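Local atomic coordinates of endo-1,4-beta-xylanase (Uncultured bacterium, PDB entry 7AX7), a protein that removes acetyl groups from acetylated xylan with a bound cobalt ion, acting as the carbohydrate esterase family 4 domain of a multidomain bacterial xylanase. Residues S47-Q52 with K89-V94; S19-I24 with A32-I37; N79-T84 with I114-I119; G147-L152 with S183-K188. All blocks are in the same frame, centred on the assembly; numbering follows the deposited sequence.

How the contacts relate
Contact 1 joins two helices, contacts 2 and 4 seat a helix on the curled parallel sheet, and contact 3 seats one on the loop leading into strand 118-123. The domain is a polysaccharide deacetylase whose cobalt ion is held by Asp12, His62 and His66. From this cobalt ion the side chain of Phe34 in contact 2 lies about 11 Å away, the side chain of Met81 in contact 3 about 12 Å and the side chain of Ile149 in contact 4 about 13 Å. Contacts 1 and 2, centres 12 Å apart, are tied by a salt bridge from Arg51 NH2 to Asp23 OD1 (2.7 Å). Contacts 1 and 3 share helix 74-92. Contact 3 meets contact 4 where Ile119 CG2 packs on Ile149 CD1 at 3.9 Å.

Contact 1 of 4, residues S47-Q52 with K89-V94; sequences SIMQRQ and KNSVGV
Met49 and Val92 cross at about a right angle, the methionine running across the valine so that each end of its chain meets a different methyl. At the root, Met49 CB touches Val92 CG1 at 3.9 Å; at the far end, Met49 CE lies 4.2 Å from Val92 CG2. The chain is straight through chi2 and then turns at the sulfur (chi3 54°), and this last bend carries the methyl to Ser91, where Met49 CE lies 3.5 Å from Ser91 OG. That hydroxyl is not left to the methionine: it turns back on its own helix, hydrogen-bonded to the carbonyl oxygens of Ala87 and Ile88, so Met49 meets an oxygen already engaged. Gln50 approaches Val92 at a slant, its CG 4.0 Å from Val92 CG1, while its amide turns away from the valine. One valine branch thus fits against Met49 CB and Gln50 CG, the backbones coming to 6.1 Å between Gln50 CA and Val92 CA. No hydrogen bond crosses the contact, which rests on van der Waals touches, mostly apolar, near the protein surface. Just beyond Val92 the chain leaves helical geometry at Gly93, whose phi is positive, and Lys89 NZ reaches over to Gly93 O at 3.2 Å. The end of helix 74-92 therefore abuts the flank of helix 46-54, and both meet strand 58-61, where Met49, Val92 and Val94 all rest on Leu59, while Arg51 faces helix 16-28.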
loop_
_atom_site.group_PDB
_atom_site.type_symbol
_atom_site.label_atom_id
_atom_site.label_comp_id
_atom_site.label_asym_id
_atom_site.label_seq_id
_atom_site.Cartn_x
_atom_site.Cartn_y
_atom_site.Cartn_z
ATOM N N SER A 47 -6.728 -13.437 10.807
ATOM C CA SER A 47 -5.881 -14.482 10.260
ATOM C C SER A 47 -5.190 -14.015 8.986
ATOM O O SER A 47 -4.062 -14.435 8.712
ATOM C CB SER A 47 -6.693 -15.759 10.031
ATOM O OG SER A 47 -7.723 -15.551 9.088
ATOM N N ILE A 48 -5.819 -13.109 8.236
ATOM C CA ILE A 48 -5.192 -12.554 7.037
ATOM C C ILE A 48 -4.022 -11.655 7.421
ATOM O O ILE A 48 -2.925 -11.754 6.856
ATOM C CB ILE A 48 -6.240 -11.802 6.195
ATOM C CG1 ILE A 48 -7.258 -12.782 5.602
ATOM C CG2 ILE A 48 -5.580 -10.929 5.100
ATOM C CD1 ILE A 48 -8.528 -12.086 5.071
ATOM N N MET A 49 -4.233 -10.775 8.405
ATOM C CA MET A 49 -3.148 -9.913 8.870
ATOM C C MET A 49 -2.008 -10.732 9.478
ATOM O O MET A 49 -0.832 -10.395 9.300
ATOM C CB MET A 49 -3.687 -8.895 9.876
ATOM C CG MET A 49 -4.801 -8.010 9.301
ATOM S SD MET A 49 -5.468 -6.808 10.467
ATOM C CE MET A 49 -3.968 -5.976 11.009
ATOM N N GLN A 50 -2.331 -11.806 10.207
ATOM C CA GLN A 50 -1.271 -12.662 10.729
ATOM C C GLN A 50 -0.438 -13.246 9.593
ATOM O O GLN A 50 0.797 -13.279 9.670
ATOM C CB GLN A 50 -1.860 -13.784 11.583
ATOM C CG GLN A 50 -2.474 -13.339 12.910
ATOM C CD GLN A 50 -3.091 -14.508 13.659
ATOM O OE1 GLN A 50 -3.903 -15.251 13.109
ATOM N NE2 GLN A 50 -2.693 -14.684 14.916
ATOM N N ARG A 51 -1.102 -13.707 8.529
ATOM C CA ARG A 51 -0.389 -14.251 7.379
ATOM C C ARG A 51 0.426 -13.172 6.664
ATOM O O ARG A 51 1.545 -13.432 6.210
ATOM C CB ARG A 51 -1.382 -14.912 6.419
ATOM C CG ARG A 51 -0.738 -15.589 5.212
ATOM C CD ARG A 51 -1.775 -16.139 4.226
ATOM N NE ARG A 51 -1.138 -16.674 3.020
ATOM C CZ ARG A 51 -1.774 -16.942 1.884
ATOM N NH1 ARG A 51 -3.081 -16.721 1.775
ATOM N NH2 ARG A 51 -1.097 -17.412 0.844
ATOM N N GLN A 52 -0.108 -11.952 6.559
ATOM C CA GLN A 52 0.683 -10.861 5.995
ATOM C C GLN A 52 1.995 -10.694 6.757
ATOM O O GLN A 52 3.070 -10.573 6.153
ATOM C CB GLN A 52 -0.130 -9.556 5.996
ATOM C CG GLN A 52 -1.257 -9.515 4.959
ATOM C CD GLN A 52 -2.220 -8.342 5.166
ATOM O OE1 GLN A 52 -2.637 -8.056 6.286
ATOM N NE2 GLN A 52 -2.573 -7.669 4.080
ATOM N N LYS A 89 -0.946 -2.437 15.688
ATOM C CA LYS A 89 0.048 -2.842 16.680
ATOM C C LYS A 89 -0.531 -3.846 17.668
ATOM O O LYS A 89 0.096 -4.873 17.967
ATOM C CB LYS A 89 0.578 -1.618 17.422
ATOM C CG LYS A 89 1.600 -1.945 18.511
ATOM C CD LYS A 89 2.838 -2.612 17.926
ATOM C CE LYS A 89 3.933 -2.752 18.977
ATOM N NZ LYS A 89 5.144 -3.435 18.423
ATOM N N ASN A 90 -1.733 -3.572 18.177
ATOM C CA ASN A 90 -2.328 -4.435 19.192
ATOM C C ASN A 90 -2.870 -5.739 18.631
ATOM O O ASN A 90 -3.100 -6.673 19.407
ATOM C CB ASN A 90 -3.455 -3.704 19.921
ATOM C CG ASN A 90 -2.945 -2.585 20.777
ATOM O OD1 ASN A 90 -1.754 -2.523 21.092
ATOM N ND2 ASN A 90 -3.835 -1.689 21.167
ATOM N N SER A 91 -3.114 -5.817 17.322
ATOM C CA SER A 91 -3.619 -7.059 16.748
ATOM C C SER A 91 -2.490 -8.008 16.375
ATOM O O SER A 91 -2.516 -9.176 16.770
ATOM C CB SER A 91 -4.505 -6.786 15.523
ATOM O OG SER A 91 -3.799 -6.133 14.476
ATOM N N VAL A 92 -1.499 -7.538 15.618
ATOM C CA VAL A 92 -0.473 -8.446 15.112
ATOM C C VAL A 92 0.940 -7.916 15.352
ATOM O O VAL A 92 1.908 -8.442 14.795
ATOM C CB VAL A 92 -0.691 -8.746 13.618
ATOM C CG1 VAL A 92 -2.073 -9.364 13.395
ATOM C CG2 VAL A 92 -0.499 -7.479 12.772
ATOM N N GLY A 93 1.073 -6.879 16.172
ATOM C CA GLY A 93 2.366 -6.535 16.741
ATOM C C GLY A 93 3.328 -5.754 15.867
ATOM O O GLY A 93 4.516 -5.693 16.190
ATOM N N VAL A 94 2.868 -5.133 14.782
ATOM C CA VAL A 94 3.778 -4.389 13.916
ATOM C C VAL A 94 3.443 -2.910 13.970
ATOM O O VAL A 94 2.307 -2.505 14.246
ATOM C CB VAL A 94 3.781 -4.883 12.454
ATOM C CG1 VAL A 94 4.115 -6.361 12.403
ATOM C CG2 VAL A 94 2.458 -4.576 11.772
#

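Contact 2 of 4, residues S19-I24 with A32-I37; sequences SDVLDI and ATFFLI
The outer end of the Phe34 ring is met by two aliphatic side chains from successive residues of helix 16-28. Val21 comes head-on: its CG1 lies at the ring edge, near the ring plane, 4.0 Å from Phe34 CZ and almost as close to CE2. Leu22 arrives obliquely, with CD2 3.9 Å from the same CZ and 4.0 Å from Phe34 CE1. The two methyls therefore share the para carbon, each taking the neighbouring carbon on its own flank. The valine reaches the ring because its CG1 stands opposite the backbone nitrogen (chi1 172°); the leucine leaves the helix across the direction of the strand, and only the end of its chain closes the distance. No polar group joins the segments, and all three residues are buried. Replacing Phe34 by an alanine would probably leave the methyls of Val21 and Leu22 without their partner and open a gap between helix and strand. In the next shell, Phe10 meets the Phe34 ring with planes about 15° apart and also touches Val21, while Gln52 of helix 46-54 packs against Phe34. Backbone hydrogen bonds from Thr33 to Leu8 and Phe10, and from Phe34 to Glu58 and Ala60, fix the strand between two parallel neighbours. Strand 4-11, helix 16-28 and strand 33-36 form a beta-alpha-beta crossover, the repeating unit of the distorted barrel of NodB-type deacetylases, and this contact seats its helix on the sheet.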
loop_
_atom_site.group_PDB
_atom_site.type_symbol
_atom_site.label_atom_id
_atom_site.label_comp_id
_atom_site.label_asym_id
_atom_site.label_seq_id
_atom_site.Cartn_x
_atom_site.Cartn_y
_atom_site.Cartn_z
ATOM N N SER A 19 -6.547 -12.478 0.602
ATOM C CA SER A 19 -5.990 -13.826 0.683
ATOM C C SER A 19 -5.573 -14.336 -0.688
ATOM O O SER A 19 -4.584 -15.069 -0.810
ATOM C CB SER A 19 -6.999 -14.777 1.323
ATOM O OG SER A 19 -7.261 -14.384 2.654
ATOM N N ASP A 20 -6.320 -13.970 -1.732
ATOM C CA ASP A 20 -5.946 -14.370 -3.085
ATOM C C ASP A 20 -4.701 -13.625 -3.549
ATOM O O ASP A 20 -3.863 -14.189 -4.265
ATOM C CB ASP A 20 -7.108 -14.123 -4.048
ATOM C CG ASP A 20 -8.348 -14.933 -3.692
ATOM O OD1 ASP A 20 -8.223 -16.141 -3.397
ATOM O OD2 ASP A 20 -9.450 -14.355 -3.705
ATOM N N VAL A 21 -4.577 -12.348 -3.170
ATOM C CA VAL A 21 -3.356 -11.615 -3.474
ATOM C C VAL A 21 -2.171 -12.298 -2.803
ATOM O O VAL A 21 -1.124 -12.520 -3.429
ATOM C CB VAL A 21 -3.498 -10.136 -3.049
ATOM C CG1 VAL A 21 -2.167 -9.390 -3.179
ATOM C CG2 VAL A 21 -4.588 -9.436 -3.877
ATOM N N LEU A 22 -2.336 -12.688 -1.533
ATOM C CA LEU A 22 -1.247 -13.318 -0.792
ATOM C C LEU A 22 -0.834 -14.645 -1.418
ATOM O O LEU A 22 0.362 -14.954 -1.502
ATOM C CB LEU A 22 -1.667 -13.529 0.662
ATOM C CG LEU A 22 -1.875 -12.269 1.508
ATOM C CD1 LEU A 22 -2.423 -12.682 2.853
ATOM C CD2 LEU A 22 -0.564 -11.466 1.654
ATOM N N ASP A 23 -1.814 -15.460 -1.819
ATOM C CA ASP A 23 -1.504 -16.716 -2.495
ATOM C C ASP A 23 -0.545 -16.483 -3.648
ATOM O O ASP A 23 0.421 -17.232 -3.828
ATOM C CB ASP A 23 -2.786 -17.375 -3.007
ATOM C CG ASP A 23 -3.655 -17.933 -1.890
ATOM O OD1 ASP A 23 -3.174 -18.047 -0.739
ATOM O OD2 ASP A 23 -4.827 -18.252 -2.175
ATOM N N ILE A 24 -0.789 -15.425 -4.428
ATOM C CA ILE A 24 0.043 -15.136 -5.592
ATOM C C ILE A 24 1.411 -14.609 -5.157
ATOM O O ILE A 24 2.453 -15.041 -5.666
ATOM C CB ILE A 24 -0.685 -14.146 -6.519
ATOM C CG1 ILE A 24 -1.907 -14.819 -7.155
ATOM C CG2 ILE A 24 0.270 -13.561 -7.562
ATOM C CD1 ILE A 24 -2.944 -13.818 -7.696
ATOM N N ALA A 32 4.988 -7.340 -0.473
ATOM C CA ALA A 32 4.254 -6.135 -0.841
ATOM C C ALA A 32 3.931 -5.363 0.429
ATOM O O ALA A 32 4.208 -5.815 1.544
ATOM C CB ALA A 32 2.975 -6.466 -1.618
ATOM N N THR A 33 3.341 -4.185 0.252
ATOM C CA THR A 33 2.919 -3.331 1.356
ATOM C C THR A 33 1.414 -3.132 1.269
ATOM O O THR A 33 0.890 -2.817 0.197
ATOM C CB THR A 33 3.640 -1.971 1.305
ATOM O OG1 THR A 33 5.052 -2.187 1.229
ATOM C CG2 THR A 33 3.320 -1.108 2.538
ATOM N N PHE A 34 0.722 -3.316 2.391
ATOM C CA PHE A 34 -0.733 -3.204 2.457
ATOM C C PHE A 34 -1.092 -2.038 3.363
ATOM O O PHE A 34 -0.849 -2.086 4.578
ATOM C CB PHE A 34 -1.362 -4.504 2.963
ATOM C CG PHE A 34 -1.175 -5.660 2.025
ATOM C CD1 PHE A 34 -0.027 -6.448 2.083
ATOM C CD2 PHE A 34 -2.138 -5.949 1.069
ATOM C CE1 PHE A 34 0.149 -7.513 1.202
ATOM C CE2 PHE A 34 -1.976 -7.010 0.192
ATOM C CZ PHE A 34 -0.828 -7.792 0.250
ATOM N N PHE A 35 -1.676 -1.002 2.765
ATOM C CA PHE A 35 -2.187 0.149 3.494
ATOM C C PHE A 35 -3.608 -0.178 3.934
ATOM O O PHE A 35 -4.534 -0.229 3.111
ATOM C CB PHE A 35 -2.122 1.400 2.617
ATOM C CG PHE A 35 -0.716 1.874 2.350
ATOM C CD1 PHE A 35 0.074 1.247 1.401
ATOM C CD2 PHE A 35 -0.185 2.950 3.056
ATOM C CE1 PHE A 35 1.383 1.681 1.152
ATOM C CE2 PHE A 35 1.125 3.395 2.819
ATOM C CZ PHE A 35 1.912 2.751 1.866
ATOM N N LEU A 36 -3.775 -0.418 5.225
ATOM C CA LEU A 36 -5.015 -0.973 5.731
ATOM C C LEU A 36 -5.956 0.128 6.194
ATOM O O LEU A 36 -5.535 1.169 6.711
ATOM C CB LEU A 36 -4.752 -1.937 6.891
ATOM C CG LEU A 36 -3.710 -3.051 6.704
ATOM C CD1 LEU A 36 -3.607 -3.866 7.989
ATOM C CD2 LEU A 36 -4.057 -3.942 5.531
ATOM N N ILE A 37 -7.245 -0.130 6.006
ATOM C CA ILE A 37 -8.305 0.671 6.599
ATOM C C ILE A 37 -8.534 0.161 8.017
ATOM O O ILE A 37 -8.799 -1.028 8.223
ATOM C CB ILE A 37 -9.586 0.586 5.755
ATOM C CG1 ILE A 37 -9.309 1.118 4.342
ATOM C CG2 ILE A 37 -10.737 1.333 6.439
ATOM C CD1 ILE A 37 -10.478 0.991 3.375
#

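Contact 3 of 4, residues N79-T84 with I114-I119; sequences NEMEWT and IDYPFI
The Tyr116 ring receives Met81 at its edge: the methionine methyl CE lies near the ring plane, 3.6 Å from Tyr116 CD2 and 3.9 Å from CE2. On the helix itself, one face of the Trp83 indole lies over the preceding turn, with Asn79 O 2.9 Å above the ring plane and displaced toward the rim. Met81 and Tyr116 slide past each other in opposite directions, and the tyrosine hydroxyl continues to Ser85 OG, one turn along the helix, where a hydrogen bond anchors it. Ile114 takes the rest of the methionine, crossing it at about a right angle. Its CG2 is 3.8 Å from Met81 CE and its CG1 is 4.0 Å from Met81 CG, while CD1 lies by the sulfur. Bends at both chi2 (-58°) and chi3 (-62°) curl the methionine around the isoleucine and bring CE against both Ile114 and Tyr116. With an alanine at Met81, the edge of Tyr116 and the Ile114 methyls would probably lose their shared partner, leaving a gap between the helix and the 114-119 segment. Along the helix, Glu80 O accepts from both Thr84 N and Thr84 OG1, which reach it from opposite faces of its plane, the hydroxyl at 2.9 Å. The Glu80 carboxylate is gripped by Tyr64 N and Thr65 OG1, from the two residues that precede the metal ligand His66. Helix 74-92 is thus seated on the loop leading into strand 118-123, with Met81 and Ile114 also meeting Phe99, and with Ser61 of strand 58-61 touching Met81 and Thr84.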
loop_
_atom_site.group_PDB
_atom_site.type_symbol
_atom_site.label_atom_id
_atom_site.label_comp_id
_atom_site.label_asym_id
_atom_site.label_seq_id
_atom_site.Cartn_x
_atom_site.Cartn_y
_atom_site.Cartn_z
ATOM N N ASN A 79 -7.153 11.283 15.632
ATOM C CA ASN A 79 -7.791 10.080 16.158
ATOM C C ASN A 79 -7.784 8.956 15.127
ATOM O O ASN A 79 -7.464 7.807 15.451
ATOM C CB ASN A 79 -9.223 10.379 16.608
ATOM C CG ASN A 79 -9.273 11.243 17.848
ATOM O OD1 ASN A 79 -8.260 11.427 18.525
ATOM N ND2 ASN A 79 -10.456 11.780 18.156
ATOM N N GLU A 80 -8.139 9.269 13.877
ATOM C CA GLU A 80 -8.113 8.251 12.829
ATOM C C GLU A 80 -6.740 7.584 12.742
ATOM O O GLU A 80 -6.634 6.355 12.698
ATOM C CB GLU A 80 -8.502 8.866 11.483
ATOM C CG GLU A 80 -9.975 9.263 11.380
ATOM C CD GLU A 80 -10.768 8.391 10.421
ATOM O OE1 GLU A 80 -10.162 7.666 9.603
ATOM O OE2 GLU A 80 -12.010 8.441 10.479
ATOM N N MET A 81 -5.671 8.384 12.736
ATOM C CA MET A 81 -4.326 7.822 12.616
ATOM C C MET A 81 -3.961 6.980 13.838
ATOM O O MET A 81 -3.511 5.831 13.708
ATOM C CB MET A 81 -3.313 8.946 12.410
ATOM C CG MET A 81 -3.594 9.810 11.181
ATOM S SD MET A 81 -3.637 8.845 9.658
ATOM C CE MET A 81 -1.930 8.249 9.678
ATOM N N GLU A 82 -4.150 7.530 15.038
ATOM C CA GLU A 82 -3.806 6.787 16.249
ATOM C C GLU A 82 -4.587 5.479 16.351
ATOM O O GLU A 82 -4.020 4.432 16.681
ATOM C CB GLU A 82 -4.049 7.658 17.480
ATOM C CG GLU A 82 -3.144 8.877 17.511
ATOM C CD GLU A 82 -3.585 9.933 18.510
ATOM O OE1 GLU A 82 -4.391 9.609 19.412
ATOM O OE2 GLU A 82 -3.121 11.090 18.380
ATOM N N TRP A 83 -5.892 5.518 16.088
ATOM C CA TRP A 83 -6.681 4.297 16.184
ATOM C C TRP A 83 -6.255 3.265 15.148
ATOM O O TRP A 83 -6.318 2.063 15.420
ATOM C CB TRP A 83 -8.162 4.613 16.025
ATOM C CG TRP A 83 -8.685 5.499 17.100
ATOM C CD1 TRP A 83 -8.199 5.624 18.370
ATOM C CD2 TRP A 83 -9.773 6.422 16.990
ATOM N NE1 TRP A 83 -8.931 6.555 19.065
ATOM C CE2 TRP A 83 -9.903 7.064 18.243
ATOM C CE3 TRP A 83 -10.655 6.768 15.954
ATOM C CZ2 TRP A 83 -10.874 8.039 18.490
ATOM C CZ3 TRP A 83 -11.627 7.738 16.203
ATOM C CH2 TRP A 83 -11.727 8.357 17.462
ATOM N N THR A 84 -5.825 3.703 13.960
ATOM C CA THR A 84 -5.399 2.741 12.951
ATOM C C THR A 84 -4.076 2.093 13.339
ATOM O O THR A 84 -3.925 0.869 13.250
ATOM C CB THR A 84 -5.293 3.418 11.582
ATOM O OG1 THR A 84 -6.583 3.905 11.197
ATOM C CG2 THR A 84 -4.791 2.420 10.526
ATOM N N ILE A 114 -0.477 14.732 10.664
ATOM C CA ILE A 114 -0.132 13.340 10.404
ATOM C C ILE A 114 1.385 13.227 10.465
ATOM O O ILE A 114 2.096 13.937 9.741
ATOM C CB ILE A 114 -0.684 12.851 9.051
ATOM C CG1 ILE A 114 -2.220 12.891 9.087
ATOM C CG2 ILE A 114 -0.180 11.444 8.721
ATOM C CD1 ILE A 114 -2.884 12.504 7.790
ATOM N N ASP A 115 1.871 12.343 11.337
ATOM C CA ASP A 115 3.281 12.202 11.680
ATOM C C ASP A 115 3.990 11.109 10.893
ATOM O O ASP A 115 5.156 10.806 11.182
ATOM C CB ASP A 115 3.414 11.928 13.182
ATOM C CG ASP A 115 2.918 13.088 14.022
ATOM O OD1 ASP A 115 3.211 14.240 13.643
ATOM O OD2 ASP A 115 2.227 12.853 15.038
ATOM N N TYR A 116 3.329 10.501 9.930
ATOM C CA TYR A 116 3.976 9.512 9.094
ATOM C C TYR A 116 4.284 10.098 7.724
ATOM O O TYR A 116 3.596 11.017 7.265
ATOM C CB TYR A 116 3.088 8.272 8.920
ATOM C CG TYR A 116 2.705 7.581 10.206
ATOM C CD1 TYR A 116 3.620 6.787 10.888
ATOM C CD2 TYR A 116 1.421 7.700 10.722
ATOM C CE1 TYR A 116 3.276 6.139 12.052
ATOM C CE2 TYR A 116 1.061 7.053 11.892
ATOM C CZ TYR A 116 1.987 6.275 12.549
ATOM O OH TYR A 116 1.630 5.643 13.716
ATOM N N PRO A 117 5.307 9.586 7.038
ATOM C CA PRO A 117 5.504 9.967 5.632
ATOM C C PRO A 117 4.279 9.613 4.796
ATOM O O PRO A 117 3.687 8.536 4.941
ATOM C CB PRO A 117 6.731 9.150 5.205
ATOM C CG PRO A 117 7.422 8.777 6.497
ATOM C CD PRO A 117 6.326 8.629 7.509
ATOM N N PHE A 118 3.912 10.536 3.910
ATOM C CA PHE A 118 2.814 10.341 2.971
ATOM C C PHE A 118 3.300 9.587 1.734
ATOM O O PHE A 118 4.324 9.946 1.143
ATOM C CB PHE A 118 2.232 11.693 2.537
ATOM C CG PHE A 118 1.370 12.377 3.585
ATOM C CD1 PHE A 118 1.874 12.667 4.848
ATOM C CD2 PHE A 118 0.064 12.752 3.284
ATOM C CE1 PHE A 118 1.088 13.306 5.800
ATOM C CE2 PHE A 118 -0.729 13.388 4.229
ATOM C CZ PHE A 118 -0.208 13.669 5.488
ATOM N N ILE A 119 2.532 8.588 1.307
ATOM C CA ILE A 119 2.850 7.802 0.120
ATOM C C ILE A 119 1.735 7.970 -0.902
ATOM O O ILE A 119 0.554 7.851 -0.566
ATOM C CB ILE A 119 3.051 6.314 0.460
ATOM C CG1 ILE A 119 4.215 6.148 1.446
ATOM C CG2 ILE A 119 3.275 5.514 -0.820
ATOM C CD1 ILE A 119 5.534 6.732 0.954
#

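Contact 4 of 4, residues G147-L152 with S183-K188; sequences GQIILL and SELFEK
Leu185 swings its CG opposite the backbone nitrogen (chi1 170°), and with chi2 at 62° its two methyls spread over the start of strand 148-153. From the strand, Ile149 answers with CG1 set beside its own backbone nitrogen (chi1 -61°), directing the longer branch at the leucine. The two side chains meet at a slant, Leu185 CD2 touching Ile149 CG1 at 3.6 Å and lying 4.0 Å from CD1. The same leucine methyl rests on backbone, 3.6 Å from Gly147 O, while its sister CD1 lies over Gly147 CA at 3.8 Å. Leu185 thus spans the Gly147 backbone with both methyls and the Ile149 side chain with CD2, without a hydrogen bond between the segments. Gly147 has a positive phi, a conformation in which a side chain would press on the carbonyl oxygen of the residue before. All three touching residues are buried. Polar groups near the start of the helix hold it as well: Glu184 forms a salt bridge with Lys31, and Ser183 OG a hydrogen bond with Glu58. The Phe186 ring lies just beside this contact and meets Trp200 of strand 199-200 edge-to-face. Helix 182-189 thereby closes over one end of the sheet, resting on strand 148-153 where that strand runs between strands 4-11 and 118-123, with Ile149 touching both Thr9 and Ile119.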
loop_
_atom_site.group_PDB
_atom_site.type_symbol
_atom_site.label_atom_id
_atom_site.label_comp_id
_atom_site.label_asym_id
_atom_site.label_seq_id
_atom_site.Cartn_x
_atom_site.Cartn_y
_atom_site.Cartn_z
ATOM N N GLY A 147 12.905 2.384 -8.200
ATOM C CA GLY A 147 12.489 3.169 -7.053
ATOM C C GLY A 147 11.015 3.508 -6.977
ATOM O O GLY A 147 10.604 4.183 -6.026
ATOM N N GLN A 148 10.200 3.036 -7.923
ATOM C CA GLN A 148 8.809 3.469 -8.032
ATOM C C GLN A 148 7.886 2.675 -7.114
ATOM O O GLN A 148 8.043 1.462 -6.931
ATOM C CB GLN A 148 8.318 3.329 -9.476
ATOM C CG GLN A 148 7.022 4.079 -9.778
ATOM C CD GLN A 148 7.197 5.599 -9.724
ATOM O OE1 GLN A 148 8.308 6.115 -9.875
ATOM N NE2 GLN A 148 6.100 6.315 -9.508
ATOM N N ILE A 149 6.906 3.369 -6.559
ATOM C CA ILE A 149 5.830 2.769 -5.782
ATOM C C ILE A 149 4.620 2.660 -6.695
ATOM O O ILE A 149 4.277 3.620 -7.391
ATOM C CB ILE A 149 5.508 3.616 -4.536
ATOM C CG1 ILE A 149 6.730 3.709 -3.613
ATOM C CG2 ILE A 149 4.280 3.071 -3.793
ATOM C CD1 ILE A 149 6.661 4.869 -2.597
ATOM N N ILE A 150 3.972 1.498 -6.697
ATOM C CA ILE A 150 2.823 1.240 -7.558
ATOM C C ILE A 150 1.609 0.944 -6.680
ATOM O O ILE A 150 1.687 0.129 -5.751
ATOM C CB ILE A 150 3.103 0.097 -8.550
ATOM C CG1 ILE A 150 4.238 0.504 -9.502
ATOM C CG2 ILE A 150 1.844 -0.252 -9.357
ATOM C CD1 ILE A 150 4.723 -0.621 -10.400
ATOM N N LEU A 151 0.501 1.622 -6.969
ATOM C CA LEU A 151 -0.700 1.577 -6.145
ATOM C C LEU A 151 -1.732 0.662 -6.797
ATOM O O LEU A 151 -2.188 0.930 -7.916
ATOM C CB LEU A 151 -1.265 2.985 -5.950
ATOM C CG LEU A 151 -2.405 3.188 -4.945
ATOM C CD1 LEU A 151 -2.470 4.641 -4.506
ATOM C CD2 LEU A 151 -3.748 2.736 -5.513
ATOM N N LEU A 152 -2.086 -0.419 -6.097
ATOM C CA LEU A 152 -3.169 -1.328 -6.459
ATOM C C LEU A 152 -4.181 -1.357 -5.309
ATOM O O LEU A 152 -3.963 -0.744 -4.264
ATOM C CB LEU A 152 -2.614 -2.722 -6.772
ATOM C CG LEU A 152 -1.527 -2.824 -7.860
ATOM C CD1 LEU A 152 -0.137 -2.571 -7.281
ATOM C CD2 LEU A 152 -1.553 -4.178 -8.538
ATOM N N SER A 183 9.126 0.254 3.358
ATOM C CA SER A 183 10.246 0.402 4.287
ATOM C C SER A 183 11.549 -0.060 3.645
ATOM O O SER A 183 12.564 0.639 3.701
ATOM C CB SER A 183 9.987 -0.380 5.583
ATOM O OG SER A 183 9.136 0.325 6.469
ATOM N N GLU A 184 11.540 -1.243 3.025
ATOM C CA GLU A 184 12.754 -1.737 2.377
ATOM C C GLU A 184 13.189 -0.820 1.241
ATOM O O GLU A 184 14.387 -0.620 1.022
ATOM C CB GLU A 184 12.532 -3.159 1.864
ATOM C CG GLU A 184 12.510 -4.203 2.952
ATOM C CD GLU A 184 11.990 -5.535 2.449
ATOM O OE1 GLU A 184 11.463 -5.581 1.315
ATOM O OE2 GLU A 184 12.112 -6.531 3.188
ATOM N N LEU A 185 12.231 -0.246 0.511
ATOM C CA LEU A 185 12.574 0.667 -0.576
ATOM C C LEU A 185 13.430 1.828 -0.076
ATOM O O LEU A 185 14.496 2.120 -0.635
ATOM C CB LEU A 185 11.302 1.186 -1.245
ATOM C CG LEU A 185 11.487 2.332 -2.242
ATOM C CD1 LEU A 185 12.372 1.911 -3.430
ATOM C CD2 LEU A 185 10.135 2.844 -2.703
ATOM N N PHE A 186 12.972 2.514 0.974
ATOM C CA PHE A 186 13.739 3.650 1.472
ATOM C C PHE A 186 15.040 3.197 2.128
ATOM O O PHE A 186 16.091 3.808 1.912
ATOM C CB PHE A 186 12.888 4.481 2.430
ATOM C CG PHE A 186 11.871 5.341 1.727
ATOM C CD1 PHE A 186 12.232 6.564 1.195
ATOM C CD2 PHE A 186 10.561 4.909 1.571
ATOM C CE1 PHE A 186 11.304 7.355 0.533
ATOM C CE2 PHE A 186 9.626 5.696 0.919
ATOM C CZ PHE A 186 9.997 6.920 0.398
ATOM N N GLU A 187 14.992 2.121 2.915
ATOM C CA GLU A 187 16.209 1.611 3.543
ATOM C C GLU A 187 17.291 1.332 2.500
ATOM O O GLU A 187 18.444 1.753 2.653
ATOM C CB GLU A 187 15.885 0.349 4.347
ATOM C CG GLU A 187 16.956 -0.070 5.367
ATOM C CD GLU A 187 18.192 -0.685 4.721
ATOM O OE1 GLU A 187 19.315 -0.402 5.200
ATOM O OE2 GLU A 187 18.043 -1.449 3.734
ATOM N N LYS A 188 16.930 0.626 1.422
ATOM C CA LYS A 188 17.946 0.171 0.476
ATOM C C LYS A 188 18.461 1.311 -0.399
ATOM O O LYS A 188 19.612 1.271 -0.847
ATOM C CB LYS A 188 17.397 -0.979 -0.377
ATOM C CG LYS A 188 17.194 -2.283 0.400
ATOM C CD LYS A 188 16.537 -3.363 -0.475
ATOM C CE LYS A 188 16.242 -4.660 0.299
ATOM N NZ LYS A 188 17.462 -5.451 0.653
#